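Local coordinates for periplasmic binding protein (Agrobacterium tumefaciens str. B6, PDB 5L9G) that binds the opine mannopine in the periplasm, probably delivering it to an ABC transporter for uptake into the bacterium, at residues G171-R174 against D175-Y178; A331-A334 against S335-D339. All coordinates share one frame; numbering follows the deposited sequence.

Contact 1 of 2, residues G171-R174 against D175-Y178; sequences GTPR and DKVY
The carbonyl O of Pro-173 receives the backbone N of Lys-176 at 2.9 Å, the one hydrogen bond between 171-174 and 175-178. It bends moderately, with 156° at the hydrogen, and the donor stands above the carbonyl plane, 52° out of it. Such an i to i+3 link closes a type I beta turn with Arg-174 and Asp-175 at its corners. CG2 of Thr-172 packs against the backbone of Lys-176, 3.5 Å from its carbonyl O. That methyl lies anti to the backbone N of Thr-172, while OG1 is hydrogen-bonded to the carbonyl O of Ala-167. The turn belongs to the connection between helices 162-169 and 177-180: Gly-171, with positive phi, ends the first in a Schellman motif, and Lys-176 is the N-cap of the second. On the solvent side OD1 of Asp-175 sits 3.4 Å from CB of Pro-173; a chi1 of 64° places CG between the backbone N and the carbonyl carbon and turns OD1 toward the proline. Its other oxygen, OD2, forms a long salt bridge of 3.8 Å with NZ of Lys-176. Inward, CG2 of Val-177 rests 3.5 Å from the carbonyl O of Arg-174, and the valine side chain also touches Leu-168 and Tyr-320. The guanidinium of Arg-174 forms a salt bridge through NH1 with Asp-246.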
ATOM      1  N   GLY A 171      15.562 -14.507   8.768  1.00 42.82           N
ATOM      2  CA  GLY A 171      16.825 -13.890   9.160  1.00 42.68           C
ATOM      3  C   GLY A 171      17.523 -13.110   8.066  1.00 48.41           C
ATOM      4  O   GLY A 171      18.657 -12.669   8.259  1.00 47.90           O
ATOM      5  N   THR A 172      16.858 -12.923   6.909  1.00 45.93           N
ATOM      6  CA  THR A 172      17.446 -12.188   5.790  1.00 45.08           C
ATOM      7  C   THR A 172      17.624 -10.723   6.195  1.00 44.48           C
ATOM      8  O   THR A 172      16.652 -10.105   6.597  1.00 41.87           O
ATOM      9  CB  THR A 172      16.548 -12.299   4.537  1.00 47.90           C
ATOM     10  OG1 THR A 172      16.303 -13.677   4.258  1.00 46.45           O
ATOM     11  CG2 THR A 172      17.164 -11.629   3.319  1.00 45.09           C
ATOM     12  N   PRO A 173      18.833 -10.131   6.055  1.00 41.50           N
ATOM     13  CA  PRO A 173      18.974  -8.693   6.372  1.00 40.34           C
ATOM     14  C   PRO A 173      18.061  -7.852   5.456  1.00 43.14           C
ATOM     15  O   PRO A 173      17.812  -8.244   4.306  1.00 42.10           O
ATOM     16  CB  PRO A 173      20.463  -8.414   6.124  1.00 43.28           C
ATOM     17  CG  PRO A 173      21.125  -9.767   6.114  1.00 48.66           C
ATOM     18  CD  PRO A 173      20.104 -10.707   5.571  1.00 44.25           C
ATOM     19  N   ARG A 174      17.514  -6.734   5.980  1.00 39.49           N
ATOM     20  CA  ARG A 174      16.607  -5.856   5.225  1.00 39.41           C
ATOM     21  C   ARG A 174      17.141  -5.455   3.856  1.00 44.91           C
ATOM     22  O   ARG A 174      16.369  -5.381   2.903  1.00 45.32           O
ATOM     23  CB  ARG A 174      16.251  -4.601   6.035  1.00 39.56           C
ATOM     24  CG  ARG A 174      15.228  -4.876   7.116  1.00 39.24           C
ATOM     25  CD  ARG A 174      14.769  -3.609   7.794  1.00 41.30           C
ATOM     26  NE  ARG A 174      15.800  -2.982   8.633  1.00 43.76           N
ATOM     27  CZ  ARG A 174      15.875  -3.104   9.955  1.00 55.72           C
ATOM     28  NH1 ARG A 174      15.014  -3.875  10.609  1.00 44.01           N
ATOM     29  NH2 ARG A 174      16.811  -2.455  10.635  1.00 42.47           N
ATOM     30  N   ASP A 175      18.462  -5.203   3.754  1.00 43.44           N
ATOM     31  CA  ASP A 175      19.067  -4.787   2.489  1.00 44.95           C
ATOM     32  C   ASP A 175      19.279  -5.953   1.492  1.00 49.13           C
ATOM     33  O   ASP A 175      19.766  -5.726   0.377  1.00 50.58           O
ATOM     34  CB  ASP A 175      20.379  -4.016   2.763  1.00 48.48           C
ATOM     35  CG  ASP A 175      21.504  -4.808   3.428  1.00 60.90           C
ATOM     36  OD1 ASP A 175      21.208  -5.835   4.098  1.00 59.65           O
ATOM     37  OD2 ASP A 175      22.670  -4.382   3.316  1.00 71.03           O
ATOM     38  N   LYS A 176      18.948  -7.196   1.903  1.00 43.96           N
ATOM     39  CA  LYS A 176      19.123  -8.410   1.087  1.00 44.99           C
ATOM     40  C   LYS A 176      17.788  -9.145   0.788  1.00 45.70           C
ATOM     41  O   LYS A 176      17.808 -10.235   0.214  1.00 45.26           O
ATOM     42  CB  LYS A 176      20.139  -9.379   1.725  1.00 47.92           C
ATOM     43  CG  LYS A 176      21.514  -8.776   2.007  1.00 62.54           C
ATOM     44  CD  LYS A 176      22.529  -9.131   0.944  1.00 76.61           C
ATOM     45  CE  LYS A 176      23.912  -8.621   1.283  1.00 88.61           C
ATOM     46  NZ  LYS A 176      24.049  -7.157   1.040  1.00 99.45           N
ATOM     47  N   VAL A 177      16.643  -8.572   1.180  1.00 41.74           N
ATOM     48  CA  VAL A 177      15.337  -9.207   0.953  1.00 40.59           C
ATOM     49  C   VAL A 177      15.184  -9.746  -0.476  1.00 45.98           C
ATOM     50  O   VAL A 177      14.823 -10.912  -0.674  1.00 46.32           O
ATOM     51  CB  VAL A 177      14.149  -8.260   1.324  1.00 42.51           C
ATOM     52  CG1 VAL A 177      12.813  -8.806   0.822  1.00 42.26           C
ATOM     53  CG2 VAL A 177      14.084  -8.022   2.824  1.00 41.34           C
ATOM     54  N   TYR A 178      15.451  -8.889  -1.466  1.00 43.94           N
ATOM     55  CA  TYR A 178      15.211  -9.243  -2.857  1.00 45.70           C
ATOM     56  C   TYR A 178      16.338 -10.030  -3.487  1.00 51.86           C
ATOM     57  O   TYR A 178      16.097 -10.710  -4.483  1.00 53.36           O
ATOM     58  CB  TYR A 178      14.821  -8.014  -3.663  1.00 45.69           C
ATOM     59  CG  TYR A 178      13.497  -7.445  -3.199  1.00 43.17           C
ATOM     60  CD1 TYR A 178      12.299  -8.098  -3.477  1.00 43.49           C
ATOM     61  CD2 TYR A 178      13.445  -6.297  -2.412  1.00 41.99           C
ATOM     62  CE1 TYR A 178      11.069  -7.575  -3.054  1.00 41.45           C
ATOM     63  CE2 TYR A 178      12.224  -5.747  -2.015  1.00 41.40           C
ATOM     64  CZ  TYR A 178      11.039  -6.394  -2.334  1.00 42.08           C
ATOM     65  OH  TYR A 178       9.833  -5.864  -1.935  1.00 39.85           O
TER

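Contact 2 of 2, residues A331-A334 against S335-D339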
ATOM      1  N   ALA A 331       5.218 -11.850  -9.770  1.00 56.82           N
ATOM      2  CA  ALA A 331       3.845 -11.621  -9.295  1.00 55.62           C
ATOM      3  C   ALA A 331       2.904 -12.808  -9.504  1.00 60.57           C
ATOM      4  O   ALA A 331       2.186 -13.165  -8.574  1.00 59.75           O
ATOM      5  CB  ALA A 331       3.261 -10.369  -9.909  1.00 56.00           C
ATOM      6  N   LYS A 332       2.927 -13.434 -10.701  1.00 59.20           N
ATOM      7  CA  LYS A 332       2.082 -14.592 -11.010  1.00 60.50           C
ATOM      8  C   LYS A 332       2.400 -15.771 -10.085  1.00 64.08           C
ATOM      9  O   LYS A 332       1.476 -16.327  -9.485  1.00 63.93           O
ATOM     10  CB  LYS A 332       2.202 -15.002 -12.491  1.00 66.00           C
ATOM     11  CG  LYS A 332       1.542 -14.033 -13.461  1.00 82.77           C
ATOM     12  CD  LYS A 332       1.718 -14.512 -14.901  1.00102.86           C
ATOM     13  CE  LYS A 332       1.068 -13.585 -15.898  1.00120.20           C
ATOM     14  NZ  LYS A 332       1.305 -14.031 -17.297  1.00135.16           N
ATOM     15  N   TRP A 333       3.707 -16.101  -9.907  1.00 60.33           N
ATOM     16  CA  TRP A 333       4.153 -17.159  -8.994  1.00 59.71           C
ATOM     17  C   TRP A 333       3.659 -16.828  -7.576  1.00 59.22           C
ATOM     18  O   TRP A 333       3.107 -17.692  -6.896  1.00 57.89           O
ATOM     19  CB  TRP A 333       5.705 -17.286  -8.974  1.00 58.60           C
ATOM     20  CG  TRP A 333       6.213 -18.039  -7.769  1.00 58.33           C
ATOM     21  CD1 TRP A 333       6.239 -19.394  -7.609  1.00 62.90           C
ATOM     22  CD2 TRP A 333       6.615 -17.476  -6.508  1.00 55.34           C
ATOM     23  NE1 TRP A 333       6.649 -19.713  -6.336  1.00 60.96           N
ATOM     24  CE2 TRP A 333       6.898 -18.554  -5.642  1.00 59.40           C
ATOM     25  CE3 TRP A 333       6.809 -16.162  -6.037  1.00 53.78           C
ATOM     26  CZ2 TRP A 333       7.336 -18.361  -4.329  1.00 56.11           C
ATOM     27  CZ3 TRP A 333       7.195 -15.970  -4.725  1.00 53.04           C
ATOM     28  CH2 TRP A 333       7.455 -17.058  -3.884  1.00 54.23           C
ATOM     29  N   ALA A 334       3.932 -15.592  -7.123  1.00 54.49           N
ATOM     30  CA  ALA A 334       3.586 -15.118  -5.784  1.00 51.65           C
ATOM     31  C   ALA A 334       2.093 -15.194  -5.483  1.00 54.79           C
ATOM     32  O   ALA A 334       1.725 -15.727  -4.437  1.00 53.40           O
ATOM     33  CB  ALA A 334       4.131 -13.723  -5.561  1.00 50.74           C
ATOM     34  N   SER A 335       1.240 -14.765  -6.432  1.00 53.45           N
ATOM     35  CA  SER A 335      -0.220 -14.814  -6.288  1.00 54.68           C
ATOM     36  C   SER A 335      -0.720 -16.246  -6.071  1.00 58.13           C
ATOM     37  O   SER A 335      -1.412 -16.493  -5.083  1.00 55.83           O
ATOM     38  CB  SER A 335      -0.907 -14.193  -7.503  1.00 61.63           C
ATOM     39  OG  SER A 335      -0.651 -12.799  -7.542  1.00 73.26           O
ATOM     40  N   GLU A 336      -0.329 -17.189  -6.962  1.00 56.86           N
ATOM     41  CA  GLU A 336      -0.720 -18.594  -6.880  1.00 57.75           C
ATOM     42  C   GLU A 336      -0.199 -19.287  -5.611  1.00 59.14           C
ATOM     43  O   GLU A 336      -0.982 -19.944  -4.927  1.00 58.78           O
ATOM     44  CB  GLU A 336      -0.322 -19.363  -8.170  1.00 62.59           C
ATOM     45  CG  GLU A 336      -0.561 -20.866  -8.106  1.00 75.70           C
ATOM     46  CD  GLU A 336      -0.480 -21.593  -9.431  1.00104.80           C
ATOM     47  OE1 GLU A 336       0.580 -22.194  -9.722  1.00 95.19           O
ATOM     48  OE2 GLU A 336      -1.490 -21.583 -10.169  1.00106.27           O
ATOM     49  N   ALA A 337       1.112 -19.167  -5.305  1.00 55.09           N
ATOM     50  CA  ALA A 337       1.691 -19.802  -4.125  1.00 53.55           C
ATOM     51  C   ALA A 337       1.068 -19.278  -2.814  1.00 54.23           C
ATOM     52  O   ALA A 337       0.783 -20.066  -1.907  1.00 52.51           O
ATOM     53  CB  ALA A 337       3.198 -19.614  -4.117  1.00 54.27           C
ATOM     54  N   TYR A 338       0.827 -17.954  -2.731  1.00 49.81           N
ATOM     55  CA  TYR A 338       0.234 -17.350  -1.533  1.00 47.23           C
ATOM     56  C   TYR A 338      -1.252 -17.739  -1.397  1.00 51.33           C
ATOM     57  O   TYR A 338      -1.689 -18.039  -0.287  1.00 49.79           O
ATOM     58  CB  TYR A 338       0.464 -15.843  -1.514  1.00 46.33           C
ATOM     59  CG  TYR A 338       0.159 -15.167  -0.191  1.00 45.79           C
ATOM     60  CD1 TYR A 338       0.788 -15.574   0.986  1.00 46.59           C
ATOM     61  CD2 TYR A 338      -0.695 -14.071  -0.129  1.00 45.15           C
ATOM     62  CE1 TYR A 338       0.536 -14.935   2.200  1.00 43.90           C
ATOM     63  CE2 TYR A 338      -0.948 -13.417   1.077  1.00 43.88           C
ATOM     64  CZ  TYR A 338      -0.320 -13.844   2.237  1.00 44.94           C
ATOM     65  OH  TYR A 338      -0.547 -13.178   3.418  1.00 39.93           O
ATOM     66  N   ASP A 339      -1.984 -17.868  -2.528  1.00 52.21           N
ATOM     67  CA  ASP A 339      -3.368 -18.370  -2.547  1.00 54.13           C
ATOM     68  C   ASP A 339      -3.387 -19.746  -1.856  1.00 59.01           C
ATOM     69  O   ASP A 339      -4.256 -20.000  -1.037  1.00 57.35           O
ATOM     70  CB  ASP A 339      -3.900 -18.538  -4.000  1.00 57.99           C
ATOM     71  CG  ASP A 339      -4.439 -17.301  -4.704  1.00 65.67           C
ATOM     72  OD1 ASP A 339      -4.570 -16.237  -4.040  1.00 61.37           O
ATOM     73  OD2 ASP A 339      -4.726 -17.391  -5.925  1.00 70.71           O
TER
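Two successive turns of the long C-terminal helix 324-343 meet here, joined by i to i+4 backbone bonds between 331-334 and 335-339. The carbonyl O of Ala-331 is gripped twice by Ser-335, by its backbone N at 2.8 Å and by its hydroxyl OG at 3.0 Å. The hydroxyl donates from above the carbonyl plane, 40° out of it. A chi1 of -68° sets OG beside the serine's own N, which lets both groups reach one acceptor. This is the familiar way a serine inside a helix donates its hydroxyl hydrogen bond to the carbonyl one turn earlier. The next bonds run from Glu-336 N to Lys-332 O at 3.2 Å and from Ala-337 N to Trp-333 O at 2.9 Å. Tyr-338 N completes the set on Ala-334 O, also at 2.9 Å, and CB of the same tyrosine lies 3.2 Å from that oxygen. The Tyr-338 ring carries its OH to the carbonyl O of Trp-156, where it is hydrogen-bonded. On the flank facing helix 184-197, Trp-333 and Ala-337 both touch Ile-191. With CG anti to its backbone N (chi1 162°), the indole of Trp-333 takes CB of Ala-337 over one face, off-centre, near the edge of the indole and 4.1 Å from both NE1 and CE2.

Overall arrangement
Contacts 1 and 2 are both local, but they occupy different ground: their centres lie about 20 Å apart and their nearest atoms about 9 Å, without touching. Contact 1 is a surface turn between two helices, held by one backbone bond, with exposed charged side chains and Val-177 as its buried residue. Contact 2 is partly buried within a single helix, where four backbone bonds and a serine hydroxyl do the work and an alanine-tryptophan touch adds an apolar element. Contact 1 packs on helix 162-169 and strand 320-321, contact 2 on helix 184-197, yet Tyr-178 meets the ring of Phe-326 on helix 324-343, which holds contact 2. The side chain of Ser-335 is about 10 Å from the bound mannopine.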